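Local coordinates for transcriptional regulator, putative (PDB 2R5F), which probably acts as a sugar-responsive DNA-binding transcription regulator of the SorC family, this part of it being the putative sugar-binding domain, at residues I63-S67 with Q91-G95; I153-G159 with I224-L230; I160-E164 with R235-I240. All coordinates share one frame; numbering follows the deposited sequence.

Contact 1 of 3, residues I63-S67 with Q91-G95. With SO4 (sulfate ion), chain B.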
ATOM      1  N   ILE A  63      -0.182   5.101   5.109  1.00 39.78           N
ATOM      2  CA  ILE A  63      -0.695   4.756   3.781  1.00 40.58           C
ATOM      3  C   ILE A  63       0.041   5.516   2.668  1.00 41.86           C
ATOM      4  O   ILE A  63       0.403   6.693   2.814  1.00 40.09           O
ATOM      5  CB  ILE A  63      -2.246   4.934   3.595  1.00 41.45           C
ATOM      6  CG1 ILE A  63      -2.675   6.415   3.626  1.00 41.64           C
ATOM      7  CG2 ILE A  63      -3.055   4.077   4.564  1.00 40.99           C
ATOM      8  CD1 ILE A  63      -4.050   6.682   2.897  1.00 40.47           C
ATOM      9  N   SER A  64       0.233   4.819   1.556  1.00 42.68           N
ATOM     10  CA  SER A  64       0.730   5.414   0.311  1.00 44.27           C
ATOM     11  C   SER A  64      -0.393   6.226  -0.351  1.00 44.37           C
ATOM     12  O   SER A  64      -1.143   5.704  -1.191  1.00 44.46           O
ATOM     13  CB  SER A  64       1.172   4.288  -0.628  1.00 43.69           C
ATOM     14  OG  SER A  64       1.932   4.841  -1.682  1.00 50.45           O
ATOM     15  N   SER A  65      -0.535   7.496   0.011  1.00 43.80           N
ATOM     16  CA  SER A  65      -1.783   8.177  -0.326  1.00 44.81           C
ATOM     17  C   SER A  65      -1.989   8.480  -1.826  1.00 44.60           C
ATOM     18  O   SER A  65      -3.108   8.743  -2.241  1.00 44.94           O
ATOM     19  CB  SER A  65      -1.998   9.420   0.540  1.00 44.67           C
ATOM     20  OG  SER A  65      -0.753   9.898   1.004  1.00 47.26           O
ATOM     21  N   TRP A  66      -0.930   8.406  -2.629  1.00 44.50           N
ATOM     22  CA  TRP A  66      -1.066   8.605  -4.088  1.00 44.27           C
ATOM     23  C   TRP A  66      -1.672   7.412  -4.859  1.00 43.43           C
ATOM     24  O   TRP A  66      -1.940   7.507  -6.059  1.00 43.22           O
ATOM     25  CB  TRP A  66       0.268   9.023  -4.709  1.00 44.76           C
ATOM     26  CG  TRP A  66       0.740  10.395  -4.270  1.00 45.66           C
ATOM     27  CD1 TRP A  66       1.174  10.740  -3.031  1.00 45.84           C
ATOM     28  CD2 TRP A  66       0.827  11.593  -5.071  1.00 46.39           C
ATOM     29  NE1 TRP A  66       1.522  12.062  -2.992  1.00 46.74           N
ATOM     30  CE2 TRP A  66       1.330  12.614  -4.232  1.00 46.22           C
ATOM     31  CE3 TRP A  66       0.526  11.900  -6.405  1.00 47.01           C
ATOM     32  CZ2 TRP A  66       1.546  13.926  -4.682  1.00 46.25           C
ATOM     33  CZ3 TRP A  66       0.752  13.214  -6.864  1.00 46.44           C
ATOM     34  CH2 TRP A  66       1.250  14.208  -5.998  1.00 45.78           C
ATOM     35  N   SER A  67      -1.882   6.299  -4.168  1.00 42.73           N
ATOM     36  CA  SER A  67      -2.374   5.079  -4.791  1.00 42.57           C
ATOM     37  C   SER A  67      -3.891   5.060  -5.059  1.00 41.69           C
ATOM     38  O   SER A  67      -4.688   5.318  -4.167  1.00 40.80           O
ATOM     39  CB  SER A  67      -1.948   3.876  -3.946  1.00 42.57           C
ATOM     40  OG  SER A  67      -2.616   2.708  -4.388  1.00 45.55           O
ATOM     41  N   GLN A  91       0.354   9.917   6.451  1.00 36.72           N
ATOM     42  CA  GLN A  91       0.614  10.006   5.027  1.00 37.58           C
ATOM     43  C   GLN A  91       2.067   9.622   4.780  1.00 38.04           C
ATOM     44  O   GLN A  91       2.963  10.254   5.340  1.00 37.96           O
ATOM     45  CB  GLN A  91       0.383  11.436   4.571  1.00 37.09           C
ATOM     46  CG  GLN A  91       0.758  11.660   3.135  1.00 37.82           C
ATOM     47  CD  GLN A  91       0.106  12.895   2.592  1.00 37.14           C
ATOM     48  OE1 GLN A  91      -0.532  13.627   3.331  1.00 37.20           O
ATOM     49  NE2 GLN A  91       0.279  13.146   1.306  1.00 36.14           N
ATOM     50  N   LEU A  92       2.310   8.609   3.942  1.00 38.97           N
ATOM     51  CA  LEU A  92       3.682   8.085   3.774  1.00 39.78           C
ATOM     52  C   LEU A  92       4.436   8.607   2.567  1.00 40.84           C
ATOM     53  O   LEU A  92       5.583   8.215   2.365  1.00 41.65           O
ATOM     54  CB  LEU A  92       3.694   6.563   3.703  1.00 39.64           C
ATOM     55  CG  LEU A  92       3.264   5.708   4.894  1.00 38.76           C
ATOM     56  CD1 LEU A  92       3.365   4.262   4.468  1.00 42.53           C
ATOM     57  CD2 LEU A  92       4.068   5.957   6.141  1.00 36.94           C
ATOM     58  N   LEU A  93       3.786   9.437   1.755  1.00 41.83           N
ATOM     59  CA  LEU A  93       4.387  10.033   0.555  1.00 43.07           C
ATOM     60  C   LEU A  93       3.666  11.338   0.252  1.00 43.81           C
ATOM     61  O   LEU A  93       2.431  11.383   0.244  1.00 43.79           O
ATOM     62  CB  LEU A  93       4.283   9.101  -0.669  1.00 43.35           C
ATOM     63  CG  LEU A  93       4.487   9.714  -2.082  1.00 42.48           C
ATOM     64  CD1 LEU A  93       5.768  10.487  -2.208  1.00 43.55           C
ATOM     65  CD2 LEU A  93       4.444   8.649  -3.176  1.00 43.84           C
ATOM     66  N   GLY A  94       4.437  12.386  -0.002  1.00 44.68           N
ATOM     67  CA  GLY A  94       3.888  13.685  -0.355  1.00 46.20           C
ATOM     68  C   GLY A  94       4.794  14.393  -1.346  1.00 47.42           C
ATOM     69  O   GLY A  94       6.016  14.241  -1.303  1.00 47.60           O
ATOM     70  N   GLY A  95       4.184  15.169  -2.237  1.00 48.27           N
ATOM     71  CA  GLY A  95       4.900  15.916  -3.259  1.00 49.15           C
ATOM     72  C   GLY A  95       4.188  17.224  -3.504  1.00 49.88           C
ATOM     73  O   GLY A  95       3.526  17.745  -2.606  1.00 50.53           O
TER
HETATM   74  S   SO4 B   1      -1.849   2.397  -7.980  1.00 46.20           S
HETATM   75  O1  SO4 B   1      -0.829   2.021  -8.950  1.00 47.22           O
HETATM   76  O2  SO4 B   1      -3.169   1.931  -8.367  1.00 48.19           O
HETATM   77  O3  SO4 B   1      -1.559   1.878  -6.669  1.00 46.30           O
HETATM   78  O4  SO4 B   1      -1.968   3.856  -7.962  1.00 48.15           O
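Ile63 and Gln91 form the last parallel beta bridge between strands 60-63 and 88-94 of the Rossmann-like sheet, their CA atoms 5.5 Å apart; beyond it 63-67 turns off toward helix 68-75. Among backbone bonds, Leu92 N donates to Ile63 O at 2.9 Å with an N-H...O angle of 154°. After this bond the chain makes a type I turn from Ser64 to Ser67, whose closing bond runs from Ser67 N to Ser64 O. Apolar packing is carried by Trp66 and Leu93, whose side chains cross at about a right angle: CD1 of the Trp66 ring meets Leu93 CG at 3.6 Å, while Leu93 O lies at the indole edge, near its plane. Two polar side chains, Gln91 and Ser67, each have two partners. Gln91 is extended, with CG opposite its backbone N (chi1 174°), which carries the amide past Ser65; there NE2 donates to Leu93 O at 3.0 Å, close to the amide plane, and OE1 accepts from Leu122 N. Both amide ends are therefore bonded and its rotation is fixed. Ser67, the N-cap residue of helix 68-75, caps Ile70 N through its side chain, and the same OG donates to sulfate O3 at 2.6 Å.

Contact 2 of 3, residues I153-G159 with I224-L230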
ATOM      1  N   ILE A 153       4.821   3.434  13.150  1.00 44.26           N
ATOM      2  CA  ILE A 153       3.925   2.686  12.242  1.00 42.78           C
ATOM      3  C   ILE A 153       4.004   1.165  12.378  1.00 41.87           C
ATOM      4  O   ILE A 153       5.087   0.594  12.410  1.00 41.89           O
ATOM      5  CB  ILE A 153       4.093   3.122  10.788  1.00 42.80           C
ATOM      6  CG1 ILE A 153       3.466   4.515  10.606  1.00 42.86           C
ATOM      7  CG2 ILE A 153       3.417   2.131   9.832  1.00 41.49           C
ATOM      8  CD1 ILE A 153       4.102   5.245   9.495  1.00 45.93           C
ATOM      9  N   THR A 154       2.836   0.535  12.479  1.00 40.95           N
ATOM     10  CA  THR A 154       2.720  -0.894  12.687  1.00 39.62           C
ATOM     11  C   THR A 154       2.043  -1.610  11.528  1.00 38.60           C
ATOM     12  O   THR A 154       2.216  -2.805  11.372  1.00 38.70           O
ATOM     13  CB  THR A 154       1.958  -1.205  13.988  1.00 39.87           C
ATOM     14  OG1 THR A 154       0.586  -0.826  13.849  1.00 40.03           O
ATOM     15  CG2 THR A 154       2.565  -0.465  15.140  1.00 40.89           C
ATOM     16  N   LEU A 155       1.260  -0.878  10.737  1.00 37.67           N
ATOM     17  CA  LEU A 155       0.643  -1.390   9.526  1.00 36.94           C
ATOM     18  C   LEU A 155       0.833  -0.397   8.389  1.00 36.44           C
ATOM     19  O   LEU A 155       0.228   0.683   8.397  1.00 36.73           O
ATOM     20  CB  LEU A 155      -0.849  -1.623   9.741  1.00 37.19           C
ATOM     21  CG  LEU A 155      -1.755  -1.969   8.534  1.00 35.51           C
ATOM     22  CD1 LEU A 155      -1.402  -3.280   7.863  1.00 34.47           C
ATOM     23  CD2 LEU A 155      -3.200  -1.996   8.997  1.00 37.09           C
ATOM     24  N   ALA A 156       1.692  -0.731   7.433  1.00 36.21           N
ATOM     25  CA  ALA A 156       1.798   0.087   6.204  1.00 36.19           C
ATOM     26  C   ALA A 156       0.947  -0.494   5.114  1.00 35.52           C
ATOM     27  O   ALA A 156       1.045  -1.669   4.819  1.00 35.80           O
ATOM     28  CB  ALA A 156       3.255   0.247   5.744  1.00 36.21           C
ATOM     29  N   ILE A 157       0.099   0.341   4.511  1.00 35.74           N
ATOM     30  CA  ILE A 157      -0.703  -0.051   3.379  1.00 35.22           C
ATOM     31  C   ILE A 157      -0.184   0.663   2.127  1.00 36.01           C
ATOM     32  O   ILE A 157      -0.181   1.888   2.060  1.00 36.74           O
ATOM     33  CB  ILE A 157      -2.203   0.312   3.585  1.00 35.75           C
ATOM     34  CG1 ILE A 157      -2.671  -0.115   4.986  1.00 33.72           C
ATOM     35  CG2 ILE A 157      -3.046  -0.277   2.416  1.00 34.83           C
ATOM     36  CD1 ILE A 157      -4.000   0.342   5.331  1.00 34.79           C
ATOM     37  N   VAL A 158       0.258  -0.097   1.132  1.00 36.72           N
ATOM     38  CA  VAL A 158       1.002   0.483  -0.010  1.00 36.62           C
ATOM     39  C   VAL A 158       0.534  -0.074  -1.347  1.00 37.46           C
ATOM     40  O   VAL A 158       0.190  -1.258  -1.462  1.00 38.89           O
ATOM     41  CB  VAL A 158       2.568   0.270   0.123  1.00 37.80           C
ATOM     42  CG1 VAL A 158       3.142   0.912   1.412  1.00 34.60           C
ATOM     43  CG2 VAL A 158       2.952  -1.215   0.035  1.00 36.25           C
ATOM     44  N   GLY A 159       0.511   0.775  -2.365  1.00 37.42           N
ATOM     45  CA  GLY A 159       0.280   0.310  -3.706  1.00 37.53           C
ATOM     46  C   GLY A 159       1.665   0.004  -4.240  1.00 37.76           C
ATOM     47  O   GLY A 159       2.661   0.322  -3.603  1.00 36.78           O
ATOM     48  N   ILE A 224       8.727  -2.860   9.168  1.00 50.24           N
ATOM     49  CA  ILE A 224       7.396  -2.611   9.749  1.00 48.92           C
ATOM     50  C   ILE A 224       6.699  -3.932  10.114  1.00 48.61           C
ATOM     51  O   ILE A 224       6.724  -4.890   9.328  1.00 48.85           O
ATOM     52  CB  ILE A 224       6.524  -1.679   8.848  1.00 48.67           C
ATOM     53  CG1 ILE A 224       7.065  -0.254   8.932  1.00 49.04           C
ATOM     54  CG2 ILE A 224       5.060  -1.690   9.272  1.00 47.86           C
ATOM     55  CD1 ILE A 224       6.459   0.709   7.972  1.00 49.22           C
ATOM     56  N   ASN A 225       6.105  -3.977  11.318  1.00 48.23           N
ATOM     57  CA  ASN A 225       5.344  -5.139  11.814  1.00 47.72           C
ATOM     58  C   ASN A 225       4.563  -5.888  10.707  1.00 46.85           C
ATOM     59  O   ASN A 225       4.570  -7.119  10.651  1.00 46.86           O
ATOM     60  CB  ASN A 225       4.381  -4.723  12.954  1.00 47.71           C
ATOM     61  CG  ASN A 225       5.067  -4.624  14.329  1.00 50.47           C
ATOM     62  OD1 ASN A 225       4.564  -3.952  15.250  1.00 50.60           O
ATOM     63  ND2 ASN A 225       6.212  -5.293  14.476  1.00 53.41           N
ATOM     64  N   ARG A 226       3.903  -5.134   9.830  1.00 45.63           N
ATOM     65  CA  ARG A 226       2.971  -5.690   8.846  1.00 44.65           C
ATOM     66  C   ARG A 226       2.796  -4.722   7.677  1.00 43.20           C
ATOM     67  O   ARG A 226       2.327  -3.596   7.847  1.00 43.36           O
ATOM     68  CB  ARG A 226       1.640  -5.956   9.547  1.00 45.33           C
ATOM     69  CG  ARG A 226       0.480  -6.457   8.749  1.00 47.12           C
ATOM     70  CD  ARG A 226      -0.363  -7.249   9.731  1.00 53.06           C
ATOM     71  NE  ARG A 226      -1.805  -7.084   9.563  1.00 59.07           N
ATOM     72  CZ  ARG A 226      -2.589  -6.347  10.351  1.00 59.18           C
ATOM     73  NH1 ARG A 226      -3.891  -6.272  10.099  1.00 60.53           N
ATOM     74  NH2 ARG A 226      -2.086  -5.686  11.386  1.00 61.32           N
ATOM     75  N   VAL A 227       3.225  -5.135   6.492  1.00 41.51           N
ATOM     76  CA  VAL A 227       3.069  -4.299   5.298  1.00 39.79           C
ATOM     77  C   VAL A 227       2.069  -4.973   4.363  1.00 39.21           C
ATOM     78  O   VAL A 227       2.262  -6.129   3.939  1.00 37.77           O
ATOM     79  CB  VAL A 227       4.416  -4.027   4.589  1.00 39.60           C
ATOM     80  CG1 VAL A 227       4.228  -3.195   3.320  1.00 38.00           C
ATOM     81  CG2 VAL A 227       5.371  -3.323   5.548  1.00 39.21           C
ATOM     82  N   LEU A 228       0.986  -4.253   4.098  1.00 38.72           N
ATOM     83  CA  LEU A 228      -0.073  -4.703   3.204  1.00 39.43           C
ATOM     84  C   LEU A 228       0.203  -4.110   1.838  1.00 39.39           C
ATOM     85  O   LEU A 228       0.184  -2.884   1.698  1.00 40.31           O
ATOM     86  CB  LEU A 228      -1.442  -4.222   3.737  1.00 39.35           C
ATOM     87  CG  LEU A 228      -2.793  -4.510   3.051  1.00 38.01           C
ATOM     88  CD1 LEU A 228      -2.974  -5.970   2.740  1.00 38.80           C
ATOM     89  CD2 LEU A 228      -3.960  -4.058   3.921  1.00 39.61           C
ATOM     90  N   GLY A 229       0.476  -4.956   0.846  1.00 38.83           N
ATOM     91  CA  GLY A 229       0.487  -4.545  -0.560  1.00 37.07           C
ATOM     92  C   GLY A 229      -0.824  -4.739  -1.304  1.00 37.57           C
ATOM     93  O   GLY A 229      -1.407  -5.825  -1.263  1.00 36.88           O
ATOM     94  N   LEU A 230      -1.278  -3.694  -2.022  1.00 35.47           N
ATOM     95  CA  LEU A 230      -2.499  -3.757  -2.788  1.00 35.85           C
ATOM     96  C   LEU A 230      -2.204  -3.457  -4.270  1.00 36.39           C
ATOM     97  O   LEU A 230      -2.032  -2.311  -4.616  1.00 34.53           O
ATOM     98  CB  LEU A 230      -3.569  -2.758  -2.264  1.00 35.87           C
ATOM     99  CG  LEU A 230      -4.010  -2.714  -0.789  1.00 37.28           C
ATOM    100  CD1 LEU A 230      -5.006  -1.602  -0.587  1.00 37.71           C
ATOM    101  CD2 LEU A 230      -4.603  -4.059  -0.293  1.00 37.25           C
TER
HETATM  102  O   HOH W   1       6.544  -1.383  13.254  1.00 44.33           O
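Ala156 and Leu228 meet at the tight middle of two parallel strands, 155-158 and 226-230, whose axes approach to 4.6 Å at 15°. Four hydrogen bonds form the ladder: Ala156 N donates to Arg226 O, Leu228 N to Ala156 O (2.7 Å), Val158 N to Leu228 O (2.8 Å) and Leu230 N to Val158 O; the first is the most bent, at 146°, the others reaching 160° or more. Ile157 CG2, opposite its backbone N, reaches Leu230 CD1 at 3.8 Å on the face packed against helices 36-54 and 68-75. On the face of Ala156 and Val158, Ala156 CB touches Ile224 CD1 at 3.9 Å and Val158 CG2 meets Val227 CG1. Leu155 CD1 packs over one face of the Arg226 guanidinium, 4.1 Å above its plane, while Arg226 NE bonds to Tyr50 OH. The solvent side, at Thr154 and Asn225, is looser: exposed Asn225 still sets its CB 3.3 Å from Thr154 O, but its OD1 merely passes the Thr154 side chain, and a water spans the gap, donating to Ile153 O and accepting from Asn225 N. Adjacent parallel strands packed against helices are central to a Rossmann-like alpha/beta sheet, consistent with the putative sugar-binding domain and its Rossmann-type clan.

Contact 3 of 3, residues I160-E164 with R235-I240. With SO4 (sulfate ion), chain B.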
ATOM      1  N   ILE A 160       1.728  -0.615  -5.407  1.00 38.11           N
ATOM      2  CA  ILE A 160       3.005  -0.945  -6.027  1.00 38.71           C
ATOM      3  C   ILE A 160       2.914  -0.396  -7.443  1.00 39.74           C
ATOM      4  O   ILE A 160       2.013  -0.760  -8.184  1.00 39.78           O
ATOM      5  CB  ILE A 160       3.265  -2.483  -5.973  1.00 39.05           C
ATOM      6  CG1 ILE A 160       3.433  -2.934  -4.506  1.00 39.30           C
ATOM      7  CG2 ILE A 160       4.519  -2.886  -6.784  1.00 39.28           C
ATOM      8  CD1 ILE A 160       3.055  -4.370  -4.251  1.00 40.82           C
ATOM      9  N   GLY A 161       3.807   0.528  -7.799  1.00 40.60           N
ATOM     10  CA  GLY A 161       3.832   1.070  -9.157  1.00 41.97           C
ATOM     11  C   GLY A 161       4.778   0.308 -10.087  1.00 43.00           C
ATOM     12  O   GLY A 161       5.830  -0.174  -9.666  1.00 43.15           O
ATOM     13  N   GLU A 162       4.415   0.208 -11.357  1.00 44.15           N
ATOM     14  CA  GLU A 162       5.316  -0.340 -12.374  1.00 45.30           C
ATOM     15  C   GLU A 162       6.087   0.779 -13.094  1.00 45.93           C
ATOM     16  O   GLU A 162       5.553   1.872 -13.273  1.00 45.46           O
ATOM     17  CB  GLU A 162       4.517  -1.205 -13.368  1.00 45.84           C
ATOM     18  CG  GLU A 162       3.675  -0.448 -14.452  1.00 49.32           C
ATOM     19  CD  GLU A 162       2.324   0.117 -13.947  1.00 51.16           C
ATOM     20  OE1 GLU A 162       2.265   0.692 -12.833  1.00 53.48           O
ATOM     21  OE2 GLU A 162       1.308  -0.007 -14.677  1.00 51.40           O
ATOM     22  N   LEU A 163       7.336   0.507 -13.496  1.00 47.08           N
ATOM     23  CA  LEU A 163       8.109   1.404 -14.380  1.00 48.05           C
ATOM     24  C   LEU A 163       8.154   0.923 -15.838  1.00 49.22           C
ATOM     25  O   LEU A 163       8.811  -0.073 -16.154  1.00 49.05           O
ATOM     26  CB  LEU A 163       9.535   1.610 -13.865  1.00 47.95           C
ATOM     27  CG  LEU A 163      10.103   3.031 -14.016  1.00 48.30           C
ATOM     28  CD1 LEU A 163      11.409   3.143 -13.288  1.00 48.85           C
ATOM     29  CD2 LEU A 163      10.286   3.455 -15.474  1.00 48.70           C
ATOM     30  N   GLU A 164       7.504   1.693 -16.713  1.00 50.46           N
ATOM     31  CA  GLU A 164       7.231   1.369 -18.123  1.00 51.78           C
ATOM     32  C   GLU A 164       5.841   0.747 -18.196  1.00 51.93           C
ATOM     33  O   GLU A 164       4.865   1.358 -17.771  1.00 52.04           O
ATOM     34  CB  GLU A 164       8.251   0.403 -18.756  1.00 52.18           C
ATOM     35  CG  GLU A 164       9.670   0.919 -18.922  1.00 52.44           C
ATOM     36  CD  GLU A 164      10.648  -0.195 -19.291  1.00 53.05           C
ATOM     37  OE1 GLU A 164      10.293  -1.083 -20.107  1.00 53.97           O
ATOM     38  OE2 GLU A 164      11.784  -0.176 -18.766  1.00 55.47           O
ATOM     39  N   ARG A 235       0.436  -5.665 -16.183  1.00 45.01           N
ATOM     40  CA  ARG A 235       1.600  -4.771 -16.296  1.00 44.93           C
ATOM     41  C   ARG A 235       2.421  -4.623 -15.007  1.00 43.52           C
ATOM     42  O   ARG A 235       3.544  -4.108 -15.023  1.00 43.66           O
ATOM     43  CB  ARG A 235       1.170  -3.388 -16.784  1.00 45.42           C
ATOM     44  CG  ARG A 235       0.434  -3.410 -18.104  1.00 48.92           C
ATOM     45  CD  ARG A 235       0.785  -2.193 -18.952  1.00 54.17           C
ATOM     46  NE  ARG A 235       1.956  -2.409 -19.818  1.00 57.23           N
ATOM     47  CZ  ARG A 235       3.063  -1.658 -19.807  1.00 57.97           C
ATOM     48  NH1 ARG A 235       3.175  -0.632 -18.964  1.00 57.16           N
ATOM     49  NH2 ARG A 235       4.060  -1.930 -20.650  1.00 57.67           N
ATOM     50  N   LYS A 236       1.867  -5.091 -13.901  1.00 42.26           N
ATOM     51  CA  LYS A 236       2.474  -4.908 -12.590  1.00 40.87           C
ATOM     52  C   LYS A 236       3.239  -6.140 -12.081  1.00 39.67           C
ATOM     53  O   LYS A 236       3.971  -6.027 -11.098  1.00 37.70           O
ATOM     54  CB  LYS A 236       1.394  -4.574 -11.556  1.00 41.05           C
ATOM     55  CG  LYS A 236       0.736  -3.230 -11.727  1.00 41.29           C
ATOM     56  CD  LYS A 236       0.510  -2.640 -10.368  1.00 40.00           C
ATOM     57  CE  LYS A 236      -0.344  -1.407 -10.452  1.00 42.50           C
ATOM     58  NZ  LYS A 236      -0.532  -0.884  -9.089  1.00 40.49           N
ATOM     59  N   VAL A 237       3.052  -7.293 -12.736  1.00 38.52           N
ATOM     60  CA  VAL A 237       3.651  -8.567 -12.289  1.00 37.93           C
ATOM     61  C   VAL A 237       5.167  -8.478 -11.921  1.00 37.74           C
ATOM     62  O   VAL A 237       5.542  -8.796 -10.787  1.00 37.72           O
ATOM     63  CB  VAL A 237       3.296  -9.761 -13.262  1.00 38.58           C
ATOM     64  CG1 VAL A 237       3.910 -11.069 -12.809  1.00 38.25           C
ATOM     65  CG2 VAL A 237       1.772  -9.934 -13.380  1.00 37.05           C
ATOM     66  N   GLN A 238       6.014  -8.004 -12.839  1.00 36.67           N
ATOM     67  CA  GLN A 238       7.446  -7.885 -12.577  1.00 37.09           C
ATOM     68  C   GLN A 238       7.732  -6.964 -11.373  1.00 37.31           C
ATOM     69  O   GLN A 238       8.623  -7.235 -10.560  1.00 37.27           O
ATOM     70  CB  GLN A 238       8.179  -7.366 -13.807  1.00 37.17           C
ATOM     71  CG  GLN A 238       9.702  -7.526 -13.718  1.00 38.97           C
ATOM     72  CD  GLN A 238      10.448  -6.715 -14.739  1.00 38.19           C
ATOM     73  OE1 GLN A 238       9.972  -5.666 -15.184  1.00 40.84           O
ATOM     74  NE2 GLN A 238      11.632  -7.187 -15.121  1.00 37.13           N
ATOM     75  N   ALA A 239       6.954  -5.888 -11.285  1.00 37.02           N
ATOM     76  CA  ALA A 239       7.026  -4.923 -10.193  1.00 37.45           C
ATOM     77  C   ALA A 239       6.671  -5.568  -8.863  1.00 37.39           C
ATOM     78  O   ALA A 239       7.408  -5.423  -7.890  1.00 38.42           O
ATOM     79  CB  ALA A 239       6.104  -3.735 -10.466  1.00 36.68           C
ATOM     80  N   ILE A 240       5.534  -6.260  -8.819  1.00 37.77           N
ATOM     81  CA  ILE A 240       5.088  -6.979  -7.622  1.00 37.47           C
ATOM     82  C   ILE A 240       6.057  -8.098  -7.203  1.00 37.27           C
ATOM     83  O   ILE A 240       6.359  -8.250  -6.006  1.00 37.25           O
ATOM     84  CB  ILE A 240       3.676  -7.525  -7.811  1.00 38.17           C
ATOM     85  CG1 ILE A 240       2.697  -6.349  -8.050  1.00 37.71           C
ATOM     86  CG2 ILE A 240       3.218  -8.320  -6.569  1.00 37.61           C
ATOM     87  CD1 ILE A 240       1.394  -6.798  -8.684  1.00 35.81           C
TER
HETATM   88  S   SO4 B   1      -1.849   2.397  -7.980  1.00 46.20           S
HETATM   89  O1  SO4 B   1      -0.829   2.021  -8.950  1.00 47.22           O
HETATM   90  O2  SO4 B   1      -3.169   1.931  -8.367  1.00 48.19           O
HETATM   91  O3  SO4 B   1      -1.559   1.878  -6.669  1.00 46.30           O
HETATM   92  O4  SO4 B   1      -1.968   3.856  -7.962  1.00 48.15           O
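Lys236 NZ is gripped from two sides: it donates to Ile160 O at 2.7 Å and to sulfate O1 at 2.9 Å. The donor sits 23° out of the carbonyl plane of Ile160, with a C=O...N angle of 156°. A bend at chi2 (-141°) brings the ammonium to Ile160 O, with CD and CE beside the same oxygen. The sulfate, probably from the crystallisation liquor, is bound as well by Ser67 OG, Thr69 OG1 and Ser68 N. Apolar packing continues along the helix: Ile160 CG2 meets Ala239 CB and Ile240 CG1, each at 4.1 Å. Ala239 CB also lies 3.7 Å from Gly161 O, so the first turn of helix 237-245 rests against the strand. At the outer end Glu162 folds back at chi2, its CB 3.5 Å from Arg235 O. Its carboxylate remains apart from the neighbouring cations, with OE2 4.7 Å from Arg235 NH1, so any attraction is probably long-range. Arg235 NH1 lies 2.9 Å from Glu164 O, which is at the guanidinium edge. An anion held by the beginning of helix 68-75 and by a lysine near the start of helix 237-245, near the ends of parallel strands, is consistent with a ligand pocket of a Rossmann-like domain.

The three contacts follow one sheet, in which strand 155-162 pairs with both 60-63 and 226-230. Contact 1 closes before the others open, whereas contacts 2 and 3 interleave along the chain: 153-159 runs straight into 160-164 on strand 155-162, and 224-230 precedes helix 237-245. Contact 1 and contact 2 have centres 12 Å apart and touch directly, with Ser64 N 3.0 Å from Ile157 O, a probable hydrogen bond, and Leu92 packed on Ile153. Contact 3 lies 18 Å, centre to centre, from each. Contacts 1 and 3 do not touch, their nearest atoms being about 6 Å apart, but both hydrogen-bond the same sulfate, which marks a possible anion-binding pocket where the segments following these strands converge.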